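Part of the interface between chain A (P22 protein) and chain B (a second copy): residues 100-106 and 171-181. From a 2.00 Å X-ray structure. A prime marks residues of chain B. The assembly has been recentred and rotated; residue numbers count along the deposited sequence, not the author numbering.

Chain A 100-106: NVCFRHD
Chain B (171-181) EEWLSSINKFV

Strand against helix across two copies of P22 protein. Residues 100-104 of chain A run as an extended strand (phi -118 to -147°, psi 112 to 157°), and His105 (-67/-36) and Asp106 turn off its end; helix 171′-181′ crosses it at 73° between N-to-C directions, the axes approaching to 8.9 Å. The register is set by Phe103 and Trp173′, whose CA atoms lie 6.6 Å apart. Strand alternation points the CB atoms of Val101 and Phe103 toward the helix and those of Cys102 and Arg104 away.

Phe103 is the main bump. With chi1 t and chi2 75°, its ring enters a hollow lined by Ser176′, Ile177′ and Phe180′, while at its base Phe103 CB lies 4.3 Å from Trp173′ CD1. Ser176′ (p) closes in on one side, its OG 3.4 Å from Phe103 CD2 and its backbone O over one ring face. Phe103 CD1 lies 4.0 Å from CG1 of Ile177′ (m, t). At its CE1 corner, the edge of Phe103 meets the face of Phe180′ (t, chi2 75°) in an offset edge-to-face pair: centroids 5.5 Å apart, planes at 71°, Phe103 CE1 3.6 Å from Phe180′ CG.

The CA-to-CB bond of Trp173′ (t, chi2 83°) points sideways, and the indole comes back to the strand. The ring edge serves two chemistries: NE1 donates to Val101 O at 2.9 Å (136° at hydrogen), pairing an indole N-H with a strand carbonyl, while CZ2 packs 3.7 Å from CG1 of Val101 (t). That same CG1 reaches Ile177′ CD1 at 4.3 Å, so the methyl rests on the shallow notch where indole and isoleucine meet.

Beyond the apolar patch, His105 (m, chi2 -73°) swings its imidazole to the helix: NE2 donates to OE2 of Glu172′ (t, m) at 2.7 Å, 157° at hydrogen, an imidazole N-H meeting a carboxylate oxygen near the ring plane in a short, fairly straight hydrogen bond. Its CE1 rests 3.8 Å from Ser176′ CB, one helical turn along.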

ATOM      1  N   ASN A 100       1.934 -13.014  12.385  1.00 34.23           N
ATOM      2  CA  ASN A 100       2.428 -11.960  13.263  1.00 34.50           C
ATOM      3  C   ASN A 100       1.589 -11.877  14.529  1.00 31.56           C
ATOM      4  O   ASN A 100       0.428 -12.263  14.540  1.00 31.68           O
ATOM      5  CB  ASN A 100       2.365 -10.592  12.561  1.00 37.99           C
ATOM      6  CG  ASN A 100       3.336 -10.472  11.400  1.00 41.11           C
ATOM      7  OD1 ASN A 100       4.541 -10.316  11.596  1.00 45.31           O
ATOM      8  ND2 ASN A 100       2.813 -10.544  10.183  1.00 42.34           N
ATOM      9  N   VAL A 101       2.203 -11.379  15.593  1.00 31.10           N
ATOM     10  CA  VAL A 101       1.534 -11.176  16.871  1.00 29.78           C
ATOM     11  C   VAL A 101       2.006  -9.816  17.358  1.00 29.55           C
ATOM     12  O   VAL A 101       3.188  -9.630  17.655  1.00 29.44           O
ATOM     13  CB  VAL A 101       1.925 -12.222  17.931  1.00 29.71           C
ATOM     14  CG1 VAL A 101       1.244 -11.876  19.260  1.00 30.12           C
ATOM     15  CG2 VAL A 101       1.513 -13.606  17.479  1.00 31.09           C
ATOM     16  N   CYS A 102       1.083  -8.861  17.407  1.00 29.60           N
ATOM     17  CA  CYS A 102       1.389  -7.511  17.851  1.00 32.56           C
ATOM     18  C   CYS A 102       0.584  -7.195  19.093  1.00 32.81           C
ATOM     19  O   CYS A 102      -0.460  -7.804  19.349  1.00 31.41           O
ATOM     20  CB  CYS A 102       1.001  -6.483  16.784  1.00 33.59           C
ATOM     21  SG  CYS A 102       1.585  -6.853  15.143  1.00 40.09           S
ATOM     22  N   PHE A 103       1.082  -6.240  19.868  1.00 32.83           N
ATOM     23  CA  PHE A 103       0.358  -5.795  21.037  1.00 33.22           C
ATOM     24  C   PHE A 103       0.113  -4.304  20.871  1.00 31.53           C
ATOM     25  O   PHE A 103       1.022  -3.554  20.533  1.00 32.90           O
ATOM     26  CB  PHE A 103       1.124  -6.028  22.329  1.00 30.56           C
ATOM     27  CG  PHE A 103       0.299  -5.739  23.549  1.00 33.84           C
ATOM     28  CD1 PHE A 103      -0.688  -6.628  23.954  1.00 34.56           C
ATOM     29  CD2 PHE A 103       0.451  -4.544  24.246  1.00 35.61           C
ATOM     30  CE1 PHE A 103      -1.516  -6.332  25.036  1.00 35.83           C
ATOM     31  CE2 PHE A 103      -0.375  -4.241  25.328  1.00 36.38           C
ATOM     32  CZ  PHE A 103      -1.359  -5.140  25.720  1.00 36.14           C
ATOM     33  N   ARG A 104      -1.124  -3.882  21.098  1.00 30.99           N
ATOM     34  CA  ARG A 104      -1.473  -2.479  20.968  1.00 33.57           C
ATOM     35  C   ARG A 104      -1.977  -1.905  22.284  1.00 33.39           C
ATOM     36  O   ARG A 104      -3.041  -2.282  22.769  1.00 31.00           O
ATOM     37  CB  ARG A 104      -2.538  -2.310  19.883  1.00 33.32           C
ATOM     38  CG  ARG A 104      -2.083  -2.784  18.520  1.00 34.44           C
ATOM     39  CD  ARG A 104      -0.891  -1.982  18.029  1.00 35.28           C
ATOM     40  NE  ARG A 104      -0.416  -2.468  16.736  1.00 36.70           N
ATOM     41  CZ  ARG A 104       0.825  -2.880  16.502  1.00 36.34           C
ATOM     42  NH1 ARG A 104       1.735  -2.863  17.473  1.00 33.77           N
ATOM     43  NH2 ARG A 104       1.152  -3.319  15.295  1.00 36.65           N
ATOM     44  N   HIS A 105      -1.201  -0.998  22.863  1.00 34.46           N
ATOM     45  CA  HIS A 105      -1.590  -0.366  24.115  1.00 37.66           C
ATOM     46  C   HIS A 105      -2.816   0.512  23.877  1.00 38.68           C
ATOM     47  O   HIS A 105      -3.701   0.613  24.729  1.00 37.31           O
ATOM     48  CB  HIS A 105      -0.437   0.480  24.657  1.00 38.77           C
ATOM     49  CG  HIS A 105       0.639  -0.324  25.314  1.00 41.44           C
ATOM     50  ND1 HIS A 105       0.472  -0.923  26.543  1.00 39.72           N
ATOM     51  CD2 HIS A 105       1.888  -0.649  24.904  1.00 41.22           C
ATOM     52  CE1 HIS A 105       1.571  -1.581  26.864  1.00 39.95           C
ATOM     53  NE2 HIS A 105       2.446  -1.431  25.886  1.00 41.95           N
ATOM     54  N   ASP A 106      -2.858   1.144  22.712  1.00 37.51           N
ATOM     55  CA  ASP A 106      -3.975   2.005  22.362  1.00 38.90           C
ATOM     56  C   ASP A 106      -5.016   1.163  21.635  1.00 38.72           C
ATOM     57  O   ASP A 106      -5.031   1.110  20.404  1.00 37.36           O
ATOM     58  CB  ASP A 106      -3.498   3.141  21.457  1.00 39.00           C
ATOM     59  CG  ASP A 106      -4.566   4.192  21.230  1.00 40.42           C
ATOM     60  OD1 ASP A 106      -5.762   3.866  21.378  1.00 41.42           O
ATOM     61  OD2 ASP A 106      -4.207   5.339  20.892  1.00 39.77           O
TER
ATOM     62  N   GLU B 171      11.225  -7.040  24.412  1.00 32.57           N
ATOM     63  CA  GLU B 171      11.041  -7.316  25.832  1.00 34.26           C
ATOM     64  C   GLU B 171       9.783  -6.641  26.364  1.00 32.60           C
ATOM     65  O   GLU B 171       9.110  -7.177  27.236  1.00 32.72           O
ATOM     66  CB  GLU B 171      12.251  -6.840  26.635  1.00 34.75           C
ATOM     67  CG  GLU B 171      13.549  -7.489  26.209  1.00 40.36           C
ATOM     68  CD  GLU B 171      14.718  -7.091  27.088  1.00 43.42           C
ATOM     69  OE1 GLU B 171      15.875  -7.241  26.638  1.00 44.09           O
ATOM     70  OE2 GLU B 171      14.478  -6.641  28.230  1.00 43.87           O
ATOM     71  N   GLU B 172       9.477  -5.459  25.847  1.00 30.83           N
ATOM     72  CA  GLU B 172       8.293  -4.736  26.282  1.00 33.28           C
ATOM     73  C   GLU B 172       7.070  -5.492  25.746  1.00 31.79           C
ATOM     74  O   GLU B 172       6.019  -5.540  26.388  1.00 31.97           O
ATOM     75  CB  GLU B 172       8.351  -3.306  25.745  1.00 35.36           C
ATOM     76  CG  GLU B 172       7.388  -2.333  26.393  1.00 41.15           C
ATOM     77  CD  GLU B 172       6.035  -2.334  25.731  1.00 45.21           C
ATOM     78  OE1 GLU B 172       5.999  -2.492  24.491  1.00 47.32           O
ATOM     79  OE2 GLU B 172       5.017  -2.164  26.443  1.00 46.52           O
ATOM     80  N   TRP B 173       7.238  -6.096  24.572  1.00 30.92           N
ATOM     81  CA  TRP B 173       6.197  -6.892  23.923  1.00 28.88           C
ATOM     82  C   TRP B 173       5.849  -8.075  24.837  1.00 28.21           C
ATOM     83  O   TRP B 173       4.691  -8.291  25.172  1.00 28.76           O
ATOM     84  CB  TRP B 173       6.728  -7.388  22.575  1.00 28.71           C
ATOM     85  CG  TRP B 173       5.806  -8.275  21.780  1.00 29.79           C
ATOM     86  CD1 TRP B 173       4.795  -7.883  20.956  1.00 28.33           C
ATOM     87  CD2 TRP B 173       5.886  -9.701  21.667  1.00 28.58           C
ATOM     88  NE1 TRP B 173       4.249  -8.971  20.323  1.00 29.31           N
ATOM     89  CE2 TRP B 173       4.901 -10.102  20.745  1.00 29.20           C
ATOM     90  CE3 TRP B 173       6.701 -10.679  22.258  1.00 30.31           C
ATOM     91  CZ2 TRP B 173       4.702 -11.445  20.391  1.00 30.82           C
ATOM     92  CZ3 TRP B 173       6.504 -12.014  21.910  1.00 31.01           C
ATOM     93  CH2 TRP B 173       5.512 -12.383  20.982  1.00 30.17           C
ATOM     94  N   LEU B 174       6.863  -8.822  25.255  1.00 28.33           N
ATOM     95  CA  LEU B 174       6.667  -9.974  26.144  1.00 31.07           C
ATOM     96  C   LEU B 174       5.963  -9.574  27.438  1.00 29.89           C
ATOM     97  O   LEU B 174       5.002 -10.213  27.861  1.00 30.31           O
ATOM     98  CB  LEU B 174       8.012 -10.612  26.496  1.00 26.67           C
ATOM     99  CG  LEU B 174       8.793 -11.304  25.377  1.00 32.46           C
ATOM    100  CD1 LEU B 174      10.207 -11.636  25.847  1.00 29.82           C
ATOM    101  CD2 LEU B 174       8.053 -12.563  24.959  1.00 32.58           C
ATOM    102  N   SER B 175       6.460  -8.509  28.059  1.00 31.92           N
ATOM    103  CA  SER B 175       5.913  -8.007  29.312  1.00 32.41           C
ATOM    104  C   SER B 175       4.470  -7.531  29.210  1.00 32.12           C
ATOM    105  O   SER B 175       3.648  -7.831  30.077  1.00 31.77           O
ATOM    106  CB  SER B 175       6.770  -6.860  29.831  1.00 32.42           C
ATOM    107  OG  SER B 175       6.205  -6.318  31.012  1.00 36.89           O
ATOM    108  N   SER B 176       4.156  -6.778  28.164  1.00 31.76           N
ATOM    109  CA  SER B 176       2.795  -6.283  28.019  1.00 33.84           C
ATOM    110  C   SER B 176       1.806  -7.413  27.719  1.00 33.65           C
ATOM    111  O   SER B 176       0.659  -7.368  28.172  1.00 33.22           O
ATOM    112  CB  SER B 176       2.723  -5.175  26.950  1.00 34.70           C
ATOM    113  OG  SER B 176       3.286  -5.584  25.721  1.00 39.83           O
ATOM    114  N   ILE B 177       2.235  -8.432  26.975  1.00 31.18           N
ATOM    115  CA  ILE B 177       1.331  -9.540  26.681  1.00 31.71           C
ATOM    116  C   ILE B 177       1.108 -10.345  27.955  1.00 32.35           C
ATOM    117  O   ILE B 177       0.007 -10.816  28.213  1.00 30.74           O
ATOM    118  CB  ILE B 177       1.877 -10.465  25.561  1.00 30.86           C
ATOM    119  CG1 ILE B 177       1.871  -9.719  24.225  1.00 28.17           C
ATOM    120  CG2 ILE B 177       1.001 -11.711  25.433  1.00 32.21           C
ATOM    121  CD1 ILE B 177       2.540 -10.473  23.101  1.00 27.94           C
ATOM    122  N   ASN B 178       2.165 -10.485  28.751  1.00 34.10           N
ATOM    123  CA  ASN B 178       2.091 -11.202  30.020  1.00 34.56           C
ATOM    124  C   ASN B 178       1.071 -10.522  30.942  1.00 34.83           C
ATOM    125  O   ASN B 178       0.205 -11.174  31.519  1.00 34.63           O
ATOM    126  CB  ASN B 178       3.462 -11.203  30.692  1.00 36.17           C
ATOM    127  CG  ASN B 178       3.436 -11.854  32.057  1.00 40.14           C
ATOM    128  OD1 ASN B 178       3.452 -13.083  32.177  1.00 40.39           O
ATOM    129  ND2 ASN B 178       3.380 -11.033  33.098  1.00 37.48           N
ATOM    130  N   LYS B 179       1.181  -9.206  31.079  1.00 35.97           N
ATOM    131  CA  LYS B 179       0.260  -8.454  31.926  1.00 39.06           C
ATOM    132  C   LYS B 179      -1.161  -8.564  31.398  1.00 39.07           C
ATOM    133  O   LYS B 179      -2.102  -8.739  32.173  1.00 40.41           O
ATOM    134  CB  LYS B 179       0.659  -6.977  31.980  1.00 39.78           C
ATOM    135  CG  LYS B 179       2.043  -6.712  32.557  1.00 44.45           C
ATOM    136  CD  LYS B 179       2.353  -5.223  32.549  1.00 47.00           C
ATOM    137  CE  LYS B 179       3.811  -4.949  32.888  1.00 50.39           C
ATOM    138  NZ  LYS B 179       4.179  -5.421  34.253  1.00 50.67           N
ATOM    139  N   PHE B 180      -1.306  -8.470  30.077  1.00 36.49           N
ATOM    140  CA  PHE B 180      -2.608  -8.549  29.417  1.00 37.16           C
ATOM    141  C   PHE B 180      -3.309  -9.876  29.681  1.00 37.96           C
ATOM    142  O   PHE B 180      -4.490  -9.915  30.013  1.00 37.41           O
ATOM    143  CB  PHE B 180      -2.442  -8.368  27.902  1.00 35.82           C
ATOM    144  CG  PHE B 180      -3.740  -8.259  27.155  1.00 36.34           C
ATOM    145  CD1 PHE B 180      -4.496  -7.089  27.214  1.00 35.67           C
ATOM    146  CD2 PHE B 180      -4.207  -9.322  26.388  1.00 34.54           C
ATOM    147  CE1 PHE B 180      -5.696  -6.980  26.517  1.00 34.48           C
ATOM    148  CE2 PHE B 180      -5.400  -9.226  25.689  1.00 35.61           C
ATOM    149  CZ  PHE B 180      -6.149  -8.050  25.753  1.00 35.58           C
ATOM    150  N   VAL B 181      -2.571 -10.965  29.529  1.00 39.37           N
ATOM    151  CA  VAL B 181      -3.120 -12.298  29.731  1.00 42.82           C
ATOM    152  C   VAL B 181      -3.285 -12.643  31.212  1.00 45.03           C
ATOM    153  O   VAL B 181      -3.860 -13.673  31.564  1.00 44.88           O
ATOM    154  CB  VAL B 181      -2.232 -13.344  29.030  1.00 43.36           C
ATOM    155  CG1 VAL B 181      -2.794 -14.735  29.230  1.00 47.40           C
ATOM    156  CG2 VAL B 181      -2.161 -13.025  27.540  1.00 43.77           C
TER